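Local coordinates for acetylornithine aminotransferase (Aquifex aeolicus, PDB 2EH6), which catalyses, with pyridoxal 5'-phosphate as cofactor, the transfer of an amino group from N(2)-acetyl-L-ornithine to 2-oxoglutarate in arginine biosynthesis, at residues A[108-113]-A[172-177]; A[19-24]-A[361-366]; A[69-74]-A[276-281]; A[313-318]-A[322-327]; A[138-143]-A[182-187]. One frame throughout, in Å; residues are numbered along the deposited sequence.

Contact 1 (A[108-113]-A[172-177]); sequences KYWRDK and ETAGII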
# COMPACT_ATOMS: atom_id res chain seq x y z
N LYS A 108 -2.84 -11.15 17.18
CA LYS A 108 -2.84 -12.60 16.99
C LYS A 108 -1.83 -13.28 17.90
O LYS A 108 -2.06 -14.40 18.37
CB LYS A 108 -2.57 -12.96 15.53
CG LYS A 108 -2.70 -14.44 15.27
CD LYS A 108 -2.83 -14.76 13.80
CE LYS A 108 -3.02 -16.26 13.60
NZ LYS A 108 -1.87 -17.03 14.16
N TYR A 109 -0.71 -12.60 18.15
CA TYR A 109 0.33 -13.13 19.02
C TYR A 109 -0.25 -13.58 20.36
O TYR A 109 -0.05 -14.72 20.79
CB TYR A 109 1.40 -12.07 19.26
CG TYR A 109 2.44 -12.47 20.29
CD1 TYR A 109 3.34 -13.51 20.03
CD2 TYR A 109 2.53 -11.81 21.51
CE1 TYR A 109 4.30 -13.87 20.97
CE2 TYR A 109 3.49 -12.17 22.46
CZ TYR A 109 4.37 -13.20 22.17
OH TYR A 109 5.33 -13.55 23.10
N TRP A 110 -0.97 -12.67 21.02
CA TRP A 110 -1.57 -12.95 22.31
C TRP A 110 -2.70 -13.97 22.23
O TRP A 110 -2.94 -14.71 23.18
CB TRP A 110 -2.07 -11.65 22.96
CG TRP A 110 -0.95 -10.73 23.35
CD1 TRP A 110 -0.72 -9.48 22.87
CD2 TRP A 110 0.09 -11.00 24.29
NE1 TRP A 110 0.41 -8.95 23.45
CE2 TRP A 110 0.92 -9.86 24.33
CE3 TRP A 110 0.41 -12.10 25.11
CZ2 TRP A 110 2.05 -9.78 25.15
CZ3 TRP A 110 1.54 -12.02 25.93
CH2 TRP A 110 2.34 -10.87 25.94
N ARG A 111 -3.40 -14.01 21.10
CA ARG A 111 -4.47 -14.97 20.91
C ARG A 111 -3.88 -16.37 20.81
O ARG A 111 -4.44 -17.33 21.36
CB ARG A 111 -5.26 -14.66 19.63
CG ARG A 111 -6.23 -13.50 19.76
CD ARG A 111 -7.49 -13.91 20.51
NE ARG A 111 -8.39 -14.72 19.69
CZ ARG A 111 -9.21 -14.23 18.76
NH1 ARG A 111 -9.25 -12.92 18.53
NH2 ARG A 111 -9.99 -15.04 18.06
N ASP A 112 -2.75 -16.50 20.13
CA ASP A 112 -2.10 -17.81 20.02
C ASP A 112 -1.65 -18.33 21.39
O ASP A 112 -1.50 -19.52 21.62
CB ASP A 112 -0.87 -17.67 19.10
CG ASP A 112 -1.31 -17.38 17.67
OD1 ASP A 112 -2.36 -17.89 17.27
OD2 ASP A 112 -0.58 -16.69 16.96
N LYS A 113 -1.38 -17.36 22.29
CA LYS A 113 -0.87 -17.72 23.62
C LYS A 113 -2.00 -17.94 24.63
O LYS A 113 -1.78 -18.18 25.81
CB LYS A 113 0.02 -16.59 24.10
CG LYS A 113 1.36 -16.54 23.35
CD LYS A 113 2.47 -15.92 24.20
CE LYS A 113 3.85 -16.05 23.53
NZ LYS A 113 4.06 -17.43 23.11
N GLU A 172 -5.41 -6.06 29.56
CA GLU A 172 -5.91 -6.35 28.21
C GLU A 172 -5.11 -5.59 27.13
O GLU A 172 -5.43 -5.60 25.95
CB GLU A 172 -7.39 -5.95 28.14
CG GLU A 172 -8.30 -6.90 28.92
CD GLU A 172 -9.74 -6.48 28.74
OE1 GLU A 172 -10.23 -6.50 27.62
OE2 GLU A 172 -10.39 -6.18 29.75
N THR A 173 -4.06 -4.89 27.60
CA THR A 173 -3.20 -4.17 26.66
C THR A 173 -2.25 -5.12 25.93
O THR A 173 -1.46 -5.84 26.53
CB THR A 173 -2.37 -3.14 27.45
OG1 THR A 173 -3.26 -2.26 28.15
CG2 THR A 173 -1.51 -2.32 26.50
N ALA A 174 -2.34 -5.12 24.60
CA ALA A 174 -1.52 -6.00 23.78
C ALA A 174 -0.16 -5.39 23.48
O ALA A 174 0.84 -6.10 23.38
CB ALA A 174 -2.24 -6.32 22.47
N GLY A 175 -0.12 -4.07 23.35
CA GLY A 175 1.15 -3.42 23.06
C GLY A 175 1.11 -1.91 23.08
O GLY A 175 0.05 -1.30 23.16
N ILE A 176 2.30 -1.33 23.01
CA ILE A 176 2.48 0.12 22.99
C ILE A 176 3.14 0.46 21.66
O ILE A 176 4.14 -0.16 21.27
CB ILE A 176 3.37 0.58 24.16
CG1 ILE A 176 2.70 0.22 25.49
CG2 ILE A 176 3.63 2.07 24.07
CD1 ILE A 176 3.47 0.66 26.72
N ILE A 177 2.59 1.45 20.95
CA ILE A 177 3.09 1.88 19.65
C ILE A 177 3.70 3.28 19.78
O ILE A 177 3.05 4.20 20.27
CB ILE A 177 1.95 1.95 18.61
CG1 ILE A 177 1.22 0.60 18.56
CG2 ILE A 177 2.51 2.30 17.25
CD1 ILE A 177 -0.04 0.63 17.72
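W110, on the last turn of helix 95-112, stands beside A174 at the start of strand 173-178, their CA atoms 7.1 Å apart, and A174 departs from the extended form of its strand with a psi of -34°. The helix flanks the mixed seven-stranded sheet of the cofactor-binding domain, a fold type I aminotransferase core, and this buried contact ties its C-terminal end to one of the parallel strands. The indole of W110 does all the reaching. Its CG lies anti to its own carbonyl carbon (chi1 -68°), which sends the five-membered ring over to A174; there CD1 rests 3.5 Å from the A174 CB. Y109 CD2 sits over the centre of one indole face, K117 makes a cation-pi contact with the same ring system, and L208 of the adjoining strand also touches W110. On another side of the helix, K108 NZ bridges to D112 OD2 at 3.1 Å, on the syn lone pair, while R111 pairs with E148 of the second subunit. The one hydrogen bond between 108-113 and 172-177 runs from W110 NE1 to A174 O, 2.9 Å long with 155° at the hydrogen, landing on a lone pair in the carbonyl plane.

Contact 2 (A[19-24]-A[361-366]); sequences GVYLYD and KEHIDR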
# COMPACT_ATOMS: atom_id res chain seq x y z
N GLY A 19 20.51 14.05 -8.29
CA GLY A 19 21.21 14.23 -7.03
C GLY A 19 20.27 14.77 -5.97
O GLY A 19 19.20 14.19 -5.72
N VAL A 20 20.65 15.88 -5.34
CA VAL A 20 19.83 16.49 -4.31
C VAL A 20 19.02 17.66 -4.87
O VAL A 20 18.48 18.48 -4.11
CB VAL A 20 20.70 16.99 -3.14
CG1 VAL A 20 21.34 15.81 -2.42
CG2 VAL A 20 21.78 17.93 -3.66
N TYR A 21 18.93 17.73 -6.19
CA TYR A 21 18.18 18.80 -6.85
C TYR A 21 16.97 18.31 -7.63
O TYR A 21 16.97 17.20 -8.18
CB TYR A 21 19.09 19.57 -7.82
CG TYR A 21 20.20 20.34 -7.14
CD1 TYR A 21 19.97 21.61 -6.61
CD2 TYR A 21 21.46 19.77 -6.96
CE1 TYR A 21 20.97 22.29 -5.91
CE2 TYR A 21 22.46 20.44 -6.27
CZ TYR A 21 22.21 21.70 -5.75
OH TYR A 21 23.19 22.34 -5.04
N LEU A 22 15.94 19.15 -7.69
CA LEU A 22 14.73 18.86 -8.44
C LEU A 22 14.51 20.01 -9.42
O LEU A 22 14.90 21.15 -9.15
CB LEU A 22 13.53 18.74 -7.50
CG LEU A 22 13.35 17.38 -6.81
CD1 LEU A 22 12.27 17.47 -5.74
CD2 LEU A 22 12.99 16.34 -7.85
N TYR A 23 13.91 19.71 -10.57
CA TYR A 23 13.63 20.72 -11.59
C TYR A 23 12.16 20.69 -11.96
O TYR A 23 11.60 19.63 -12.22
CB TYR A 23 14.49 20.44 -12.83
CG TYR A 23 15.96 20.37 -12.51
CD1 TYR A 23 16.50 19.21 -11.95
CD2 TYR A 23 16.78 21.48 -12.67
CE1 TYR A 23 17.83 19.17 -11.55
CE2 TYR A 23 18.12 21.45 -12.27
CZ TYR A 23 18.63 20.29 -11.71
OH TYR A 23 19.94 20.26 -11.28
N ASP A 24 11.52 21.86 -11.97
CA ASP A 24 10.11 21.93 -12.32
C ASP A 24 9.89 22.13 -13.82
O ASP A 24 10.85 22.16 -14.59
CB ASP A 24 9.39 23.02 -11.51
CG ASP A 24 9.83 24.43 -11.89
OD1 ASP A 24 10.49 24.61 -12.93
OD2 ASP A 24 9.48 25.37 -11.14
N LYS A 361 27.99 18.98 3.30
CA LYS A 361 28.12 20.26 3.99
C LYS A 361 27.93 21.48 3.10
O LYS A 361 27.27 22.44 3.49
CB LYS A 361 29.47 20.35 4.71
CG LYS A 361 29.57 19.41 5.90
CD LYS A 361 30.85 19.63 6.68
CE LYS A 361 30.88 18.73 7.91
NZ LYS A 361 32.09 18.97 8.74
N GLU A 362 28.51 21.44 1.90
CA GLU A 362 28.39 22.55 0.96
C GLU A 362 26.91 22.82 0.68
O GLU A 362 26.50 23.97 0.56
CB GLU A 362 29.10 22.20 -0.35
CG GLU A 362 29.01 23.29 -1.41
CD GLU A 362 29.50 22.81 -2.76
OE1 GLU A 362 28.84 21.94 -3.37
OE2 GLU A 362 30.55 23.31 -3.22
N HIS A 363 26.13 21.75 0.57
CA HIS A 363 24.69 21.86 0.31
C HIS A 363 23.98 22.43 1.54
O HIS A 363 23.07 23.25 1.42
CB HIS A 363 24.12 20.48 -0.02
CG HIS A 363 24.67 19.88 -1.27
ND1 HIS A 363 24.74 18.52 -1.48
CD2 HIS A 363 25.14 20.46 -2.40
CE1 HIS A 363 25.23 18.28 -2.68
NE2 HIS A 363 25.48 19.45 -3.26
N ILE A 364 24.40 21.98 2.72
CA ILE A 364 23.81 22.45 3.96
C ILE A 364 23.99 23.97 4.04
O ILE A 364 23.05 24.69 4.39
CB ILE A 364 24.50 21.80 5.19
CG1 ILE A 364 24.25 20.29 5.19
CG2 ILE A 364 23.98 22.43 6.48
CD1 ILE A 364 22.78 19.88 5.24
N ASP A 365 25.18 24.45 3.71
CA ASP A 365 25.45 25.88 3.75
C ASP A 365 24.50 26.65 2.85
O ASP A 365 24.00 27.72 3.22
CB ASP A 365 26.90 26.17 3.34
CG ASP A 365 27.91 25.62 4.32
OD1 ASP A 365 27.57 25.53 5.52
OD2 ASP A 365 29.04 25.29 3.90
N ARG A 366 24.25 26.10 1.67
CA ARG A 366 23.35 26.71 0.71
C ARG A 366 21.97 26.90 1.33
O ARG A 366 21.39 27.99 1.26
CB ARG A 366 23.23 25.81 -0.53
CG ARG A 366 24.55 25.55 -1.23
CD ARG A 366 24.88 26.66 -2.20
NE ARG A 366 23.89 26.74 -3.27
CZ ARG A 366 23.89 27.66 -4.23
NH1 ARG A 366 24.84 28.59 -4.27
NH2 ARG A 366 22.93 27.65 -5.15
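The first turn of the C-terminal helix 361-374 meets the start of strand 21-24 and the residue just before it, V20, through a single imidazole, that of H363. V20 comes over a ring face: its CG2 stands 3.8 Å from the centroid of the H363 ring, only 22° off the normal, a CH-pi contact in which H363 CE1 is the nearest ring atom at 3.6 Å. Y21 approaches the same face further along, with its edge leading. The two aromatic planes stand at 88° with centroids 6.0 Å apart, an offset edge-to-face pair, and the phenol oxygen OH ends 3.8 Å from H363 CD2. A chi1 of -66° in Y21, placing CG anti to the carbonyl carbon, swings the phenol out of its strand toward the helix. Both partners belong to the small domain, whose mixed sheet joins N-terminal strands to strands from the end of the chain; the helix packs against that sheet, and R366 and Y21 each touch L31 in the neighbouring strand 29-32. V20 is further hemmed in by P356 and I359. With an alanine here in place of H363, V20 CG2 would probably border a gap and the phenol of Y21 would be left freer to turn. On another side of the helix, I364 leans on V298, Y301 and F302 of helix 275-308, and D365 OD1 is hydrogen-bonded to Y301 OH.

Contact 3 (A[69-74]-A[276-281]); sequences NPWQEE and LACRAG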
# COMPACT_ATOMS: atom_id res chain seq x y z
N ASN A 69 9.94 -15.99 -3.58
CA ASN A 69 10.49 -14.69 -3.95
C ASN A 69 11.86 -14.56 -3.29
O ASN A 69 11.99 -13.92 -2.24
CB ASN A 69 9.57 -13.55 -3.47
CG ASN A 69 8.32 -13.40 -4.32
OD1 ASN A 69 8.04 -12.32 -4.83
ND2 ASN A 69 7.55 -14.48 -4.46
N PRO A 70 12.90 -15.16 -3.89
CA PRO A 70 14.27 -15.11 -3.36
C PRO A 70 14.76 -13.71 -3.02
O PRO A 70 15.54 -13.53 -2.08
CB PRO A 70 15.09 -15.77 -4.47
CG PRO A 70 14.11 -16.74 -5.07
CD PRO A 70 12.86 -15.91 -5.16
N TRP A 71 14.33 -12.72 -3.79
CA TRP A 71 14.74 -11.34 -3.54
C TRP A 71 14.22 -10.87 -2.18
O TRP A 71 14.83 -10.02 -1.55
CB TRP A 71 14.22 -10.44 -4.66
CG TRP A 71 12.84 -10.78 -5.10
CD1 TRP A 71 11.68 -10.36 -4.53
CD2 TRP A 71 12.47 -11.63 -6.19
NE1 TRP A 71 10.60 -10.90 -5.19
CE2 TRP A 71 11.06 -11.68 -6.22
CE3 TRP A 71 13.20 -12.36 -7.15
CZ2 TRP A 71 10.36 -12.44 -7.16
CZ3 TRP A 71 12.50 -13.11 -8.09
CH2 TRP A 71 11.09 -13.14 -8.09
N GLN A 72 13.10 -11.43 -1.74
CA GLN A 72 12.55 -11.08 -0.43
C GLN A 72 13.50 -11.62 0.65
O GLN A 72 13.80 -10.93 1.63
CB GLN A 72 11.15 -11.68 -0.24
CG GLN A 72 10.01 -10.81 -0.80
CD GLN A 72 8.64 -11.47 -0.69
OE1 GLN A 72 8.27 -12.02 0.35
NE2 GLN A 72 7.87 -11.40 -1.77
N GLU A 73 13.98 -12.84 0.46
CA GLU A 73 14.91 -13.45 1.42
C GLU A 73 16.16 -12.59 1.57
O GLU A 73 16.58 -12.30 2.68
CB GLU A 73 15.33 -14.85 0.96
CG GLU A 73 14.30 -15.93 1.13
CD GLU A 73 13.99 -16.23 2.58
OE1 GLU A 73 14.80 -15.88 3.46
OE2 GLU A 73 12.93 -16.83 2.84
N GLU A 74 16.75 -12.20 0.44
CA GLU A 74 17.97 -11.40 0.46
C GLU A 74 17.82 -10.08 1.20
O GLU A 74 18.68 -9.71 1.99
CB GLU A 74 18.46 -11.11 -0.97
CG GLU A 74 19.38 -9.89 -1.03
CD GLU A 74 20.10 -9.73 -2.35
OE1 GLU A 74 19.45 -9.84 -3.42
OE2 GLU A 74 21.33 -9.47 -2.32
N LEU A 276 10.87 -5.60 -7.92
CA LEU A 276 11.30 -4.23 -8.17
C LEU A 276 11.56 -3.50 -6.86
O LEU A 276 12.58 -2.84 -6.69
CB LEU A 276 10.24 -3.49 -8.99
CG LEU A 276 10.67 -2.13 -9.53
CD1 LEU A 276 11.78 -2.32 -10.55
CD2 LEU A 276 9.49 -1.42 -10.17
N ALA A 277 10.62 -3.63 -5.92
CA ALA A 277 10.75 -2.99 -4.62
C ALA A 277 11.95 -3.56 -3.85
O ALA A 277 12.70 -2.82 -3.21
CB ALA A 277 9.47 -3.21 -3.81
N CYS A 278 12.12 -4.87 -3.92
CA CYS A 278 13.23 -5.51 -3.22
C CYS A 278 14.59 -5.15 -3.81
O CYS A 278 15.57 -5.05 -3.09
CB CYS A 278 13.03 -7.02 -3.19
SG CYS A 278 11.67 -7.55 -2.09
N ARG A 279 14.64 -4.96 -5.13
CA ARG A 279 15.91 -4.59 -5.77
C ARG A 279 16.29 -3.20 -5.27
O ARG A 279 17.45 -2.91 -4.98
CB ARG A 279 15.74 -4.59 -7.29
CG ARG A 279 17.03 -4.40 -8.10
CD ARG A 279 17.95 -5.61 -8.03
NE ARG A 279 19.13 -5.44 -8.88
CZ ARG A 279 19.20 -5.75 -10.18
NH1 ARG A 279 18.15 -6.28 -10.80
NH2 ARG A 279 20.32 -5.54 -10.86
N ALA A 280 15.29 -2.33 -5.14
CA ALA A 280 15.52 -0.97 -4.67
C ALA A 280 15.99 -1.00 -3.22
O ALA A 280 17.00 -0.38 -2.87
CB ALA A 280 14.23 -0.15 -4.78
N GLY A 281 15.26 -1.74 -2.38
CA GLY A 281 15.62 -1.83 -0.98
C GLY A 281 17.02 -2.40 -0.77
O GLY A 281 17.74 -1.96 0.12
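The indole of W71 has N69 CA and P70 CD on one face, both toward its rim, and C278 SG at its edge. That sulfur lies 3.7 Å from W71 CD1 and 82° off the normal of the five-membered ring, a sulfur-aromatic contact made in the plane rather than over the pi cloud. W71 holds an uncommon first torsion for a helix, chi1 41°, with CG between the backbone N and the carbonyl carbon; this folds the indole back over the residues that precede it. NE1 then finds N69 OD1 at 2.9 Å, a weak bond bent to 126°, and shares itself weakly with G273 O. N69 occupies the N-cap position of helix 70-81, but its side chain makes no capping bond. Two helix starts are joined here: helix 70-81 and the long helix 275-308, which in fold type I aminotransferases leads from the large domain toward the small one. C278 is the residue of helix 275-308 that both W71 and Q72 touch, its CB 3.9 Å from W71 CB and its SG 3.9 Å from Q72 CG. Beyond CG, the extended chain of Q72 carries its amide off to N65 OD1 and G273 O, and the Q72 side chain lies about 12 Å from a bound PLP. The second subunit closes in as well: its F14 packs on W71, its R9 on N69, and E73 takes hydrogen bonds from its T1 and Y2.

Contact 4 (A[313-318]-A[322-327]); sequences KVKGRG and GLELER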
# COMPACT_ATOMS: atom_id res chain seq x y z
N LYS A 313 13.83 26.99 18.42
CA LYS A 313 14.31 25.77 19.05
C LYS A 313 14.58 24.69 18.00
O LYS A 313 13.70 24.34 17.22
CB LYS A 313 13.25 25.26 20.04
CG LYS A 313 13.67 24.05 20.83
CD LYS A 313 12.48 23.47 21.59
CE LYS A 313 12.93 22.32 22.48
NZ LYS A 313 13.76 21.33 21.73
N VAL A 314 15.80 24.18 17.98
CA VAL A 314 16.18 23.15 17.01
C VAL A 314 15.92 21.77 17.61
O VAL A 314 16.35 21.48 18.73
CB VAL A 314 17.67 23.28 16.63
CG1 VAL A 314 18.02 22.26 15.57
CG2 VAL A 314 17.94 24.69 16.14
N LYS A 315 15.22 20.93 16.86
CA LYS A 315 14.86 19.60 17.33
C LYS A 315 15.31 18.54 16.34
O LYS A 315 15.63 18.85 15.19
CB LYS A 315 13.34 19.52 17.49
CG LYS A 315 12.74 20.69 18.26
CD LYS A 315 11.24 20.82 18.04
CE LYS A 315 10.46 19.65 18.62
NZ LYS A 315 8.99 19.85 18.47
N GLY A 316 15.35 17.29 16.78
CA GLY A 316 15.74 16.21 15.90
C GLY A 316 17.11 15.61 16.12
O GLY A 316 17.86 16.02 17.01
N ARG A 317 17.43 14.62 15.30
CA ARG A 317 18.70 13.92 15.39
C ARG A 317 19.11 13.51 13.97
O ARG A 317 18.26 13.23 13.13
CB ARG A 317 18.51 12.69 16.27
CG ARG A 317 19.76 11.88 16.54
CD ARG A 317 19.38 10.59 17.26
NE ARG A 317 18.85 10.81 18.60
CZ ARG A 317 19.60 10.95 19.69
NH1 ARG A 317 20.92 10.88 19.61
NH2 ARG A 317 19.03 11.14 20.88
N GLY A 318 20.42 13.48 13.72
CA GLY A 318 20.91 13.10 12.40
C GLY A 318 20.41 14.05 11.33
O GLY A 318 20.65 15.26 11.41
N GLY A 322 14.24 19.70 12.90
CA GLY A 322 13.14 20.63 12.86
C GLY A 322 13.50 21.93 13.54
O GLY A 322 14.34 21.97 14.44
N LEU A 323 12.87 23.01 13.10
CA LEU A 323 13.10 24.33 13.67
C LEU A 323 11.72 24.86 14.06
O LEU A 323 10.91 25.19 13.20
CB LEU A 323 13.75 25.26 12.64
CG LEU A 323 14.03 26.71 13.07
CD1 LEU A 323 14.93 26.74 14.30
CD2 LEU A 323 14.69 27.45 11.91
N GLU A 324 11.47 24.90 15.36
CA GLU A 324 10.19 25.38 15.87
C GLU A 324 10.19 26.90 15.91
O GLU A 324 10.91 27.51 16.70
CB GLU A 324 9.94 24.82 17.26
CG GLU A 324 8.56 25.12 17.81
CD GLU A 324 8.33 24.50 19.17
OE1 GLU A 324 8.55 23.27 19.31
OE2 GLU A 324 7.93 25.23 20.10
N LEU A 325 9.38 27.52 15.05
CA LEU A 325 9.31 28.96 14.98
C LEU A 325 8.28 29.53 15.95
O LEU A 325 7.51 28.80 16.56
CB LEU A 325 8.96 29.40 13.56
CG LEU A 325 9.89 28.88 12.46
CD1 LEU A 325 9.39 29.35 11.11
CD2 LEU A 325 11.31 29.36 12.70
N GLU A 326 8.30 30.85 16.09
CA GLU A 326 7.38 31.54 16.98
C GLU A 326 5.98 31.58 16.38
O GLU A 326 4.98 31.55 17.10
CB GLU A 326 7.89 32.96 17.23
CG GLU A 326 7.11 33.74 18.27
CD GLU A 326 7.72 35.11 18.55
OE1 GLU A 326 8.89 35.15 18.98
OE2 GLU A 326 7.03 36.13 18.33
N ARG A 327 5.92 31.65 15.05
CA ARG A 327 4.63 31.69 14.36
C ARG A 327 4.54 30.63 13.27
O ARG A 327 5.48 29.86 13.06
CB ARG A 327 4.42 33.08 13.75
CG ARG A 327 5.29 33.38 12.54
CD ARG A 327 5.17 34.85 12.13
NE ARG A 327 5.66 35.08 10.77
CZ ARG A 327 5.02 34.67 9.67
NH1 ARG A 327 3.87 34.01 9.78
NH2 ARG A 327 5.54 34.92 8.47
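K315 and G322 grip each other by two backbone bonds, K315 N to G322 O and G322 N to K315 O, each 2.8 Å long. At the next hydrogen-bonded pair of the antiparallel hairpin, E324 N reaches K313 O at 3.0 Å, while the return bond from K313 N is weak. Between these lies the non-hydrogen-bonded pair V314 and L323, whose side chains meet on the other face of the sheet, V314 CG2 to L323 CD1 at 4.1 Å. On the face of K313, K315 and E324 the contact is ionic: K315 NZ forms a salt bridge with E324 OE1, though a long one at 3.5 Å. The lysine chain bends at chi3 (67°), bringing NZ toward the extended glutamate, which it crosses obliquely. G186 O and N188 OD1 also accept hydrogen bonds from this ammonium, making the long salt bridge to E324 one of three polar contacts. G316 follows with a phi of 107°, where a side chain would jam against the preceding carbonyl; its N bonds to E189 OE1. Within the chain, strand 313-317 is an outermost strand of the small domain's sheet. Helix 275-308 packs under V314 through K303, L306 and K307, while on its other side strand 320-324 pairs antiparallel with strand 350-353, where F353 meets L323 and V350 meets E324.

Contact 5 (A[138-143]-A[182-187]); sequences TGQPKF and QGEGGV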
# COMPACT_ATOMS: atom_id res chain seq x y z
N THR A 138 -3.10 6.43 15.23
CA THR A 138 -2.71 7.83 15.07
C THR A 138 -3.44 8.68 16.11
O THR A 138 -4.66 8.78 16.11
CB THR A 138 -3.04 8.30 13.64
OG1 THR A 138 -2.22 7.58 12.72
CG2 THR A 138 -2.80 9.79 13.47
N GLY A 139 -2.66 9.29 17.00
CA GLY A 139 -3.23 10.09 18.07
C GLY A 139 -3.56 11.53 17.73
O GLY A 139 -3.16 12.44 18.46
N GLN A 140 -4.27 11.73 16.63
CA GLN A 140 -4.65 13.07 16.22
C GLN A 140 -6.08 13.03 15.73
O GLN A 140 -6.35 12.75 14.56
CB GLN A 140 -3.71 13.58 15.12
CG GLN A 140 -2.25 13.63 15.55
CD GLN A 140 -1.38 14.39 14.56
OE1 GLN A 140 -1.60 15.57 14.31
NE2 GLN A 140 -0.38 13.71 14.01
N PRO A 141 -7.03 13.31 16.63
CA PRO A 141 -8.47 13.32 16.37
C PRO A 141 -8.90 14.02 15.09
O PRO A 141 -9.92 13.65 14.49
CB PRO A 141 -9.04 14.01 17.62
CG PRO A 141 -8.08 13.57 18.68
CD PRO A 141 -6.75 13.78 18.00
N LYS A 142 -8.15 15.02 14.65
CA LYS A 142 -8.52 15.74 13.44
C LYS A 142 -8.53 14.82 12.22
O LYS A 142 -9.29 15.05 11.28
CB LYS A 142 -7.59 16.93 13.19
CG LYS A 142 -6.15 16.58 12.88
CD LYS A 142 -5.35 17.85 12.59
CE LYS A 142 -3.91 17.54 12.23
NZ LYS A 142 -3.14 18.79 11.96
N PHE A 143 -7.70 13.78 12.25
CA PHE A 143 -7.63 12.82 11.15
C PHE A 143 -8.71 11.75 11.25
O PHE A 143 -8.93 10.99 10.30
CB PHE A 143 -6.26 12.14 11.11
CG PHE A 143 -5.13 13.08 10.77
CD1 PHE A 143 -5.20 13.91 9.66
CD2 PHE A 143 -3.98 13.11 11.56
CE1 PHE A 143 -4.14 14.76 9.33
CE2 PHE A 143 -2.91 13.95 11.24
CZ PHE A 143 -2.99 14.78 10.13
N GLN A 182 8.75 11.83 16.69
CA GLN A 182 7.52 12.02 15.93
C GLN A 182 7.75 13.08 14.85
O GLN A 182 7.79 14.27 15.14
CB GLN A 182 6.38 12.48 16.85
CG GLN A 182 6.11 11.58 18.04
CD GLN A 182 4.94 12.07 18.87
OE1 GLN A 182 4.90 13.24 19.26
NE2 GLN A 182 3.99 11.19 19.16
N GLY A 183 7.90 12.63 13.61
CA GLY A 183 8.14 13.55 12.51
C GLY A 183 6.98 14.46 12.16
O GLY A 183 7.05 15.68 12.34
N GLU A 184 5.91 13.88 11.64
CA GLU A 184 4.74 14.64 11.23
C GLU A 184 4.20 15.49 12.38
O GLU A 184 3.71 16.59 12.17
CB GLU A 184 3.65 13.69 10.71
CG GLU A 184 2.47 14.33 9.97
CD GLU A 184 1.47 14.99 10.91
OE1 GLU A 184 1.25 14.47 12.02
OE2 GLU A 184 0.88 16.03 10.52
N GLY A 185 4.33 14.97 13.60
CA GLY A 185 3.83 15.68 14.77
C GLY A 185 4.65 16.88 15.23
O GLY A 185 4.31 17.51 16.23
N GLY A 186 5.73 17.19 14.52
CA GLY A 186 6.55 18.33 14.89
C GLY A 186 7.97 17.98 15.30
O GLY A 186 8.61 18.75 16.02
N VAL A 187 8.46 16.84 14.84
CA VAL A 187 9.81 16.38 15.17
C VAL A 187 9.95 16.38 16.69
O VAL A 187 10.86 17.01 17.24
CB VAL A 187 10.90 17.30 14.55
CG1 VAL A 187 12.28 16.67 14.75
CG2 VAL A 187 10.62 17.52 13.07
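One hydrogen bond spans the contact, from Q140 NE2 to E184 OE1, 2.7 Å long and 163° at the hydrogen. The oxygen lies in the plane of the Q140 amide and is met nearly along its C-O bond, with amide and carboxylate planes 27° apart. Q140 NE2 also donates to S126 O, so this amide nitrogen serves two acceptors and its rotation is fixed. E184 gets there by a bend at chi2 (-77°) that turns its carboxylate to face the incoming glutamine. Beside the hydrogen bond there is a looser van der Waals approach: E184 OE2 lies near the plane of the F143 ring at its edge, 4.1 Å from CZ. Within its own loop, K142 CG covers the centre of one face of that ring. Both loops border the active site. E184 belongs to a Gln-Gly-Glu-Gly-Gly sequence, and its side chain is about 6 Å from a bound PLP, consistent with the active-site glutamate at this point in class-III relatives such as ornithine aminotransferase; F143 touches R130, a predicted acetylornithine-binding residue, and packs on G265 of the second subunit. A leucine in place of Q140 would probably leave E184 OE1 and S126 O without this donor and the carboxylate less firmly oriented. Backbone bonds shape the glutamate's own loop, where G183 O accepts from both G186 N at 3.0 Å and V187 N at 3.1 Å.

Overall arrangement
Contact 2 joins parts near the two ends of the chain, and the other four are nested within it. Contact 3 in turn encloses contacts 1 and 5, whose segments alternate, while contact 4 follows later. Contacts 1 and 2 are the farthest apart, 45 Å between centres on opposite sides of the chain's centre: one belongs to the sheet of the large domain, the other to that of the small domain, which contact 4 shares. Helix 275-308 starts in contact 3, and after a short loop the chain enters strand 313-317 of contact 4. Contacts 4 and 5 touch, the small-domain hairpin abutting the loop of E184 near the cofactor.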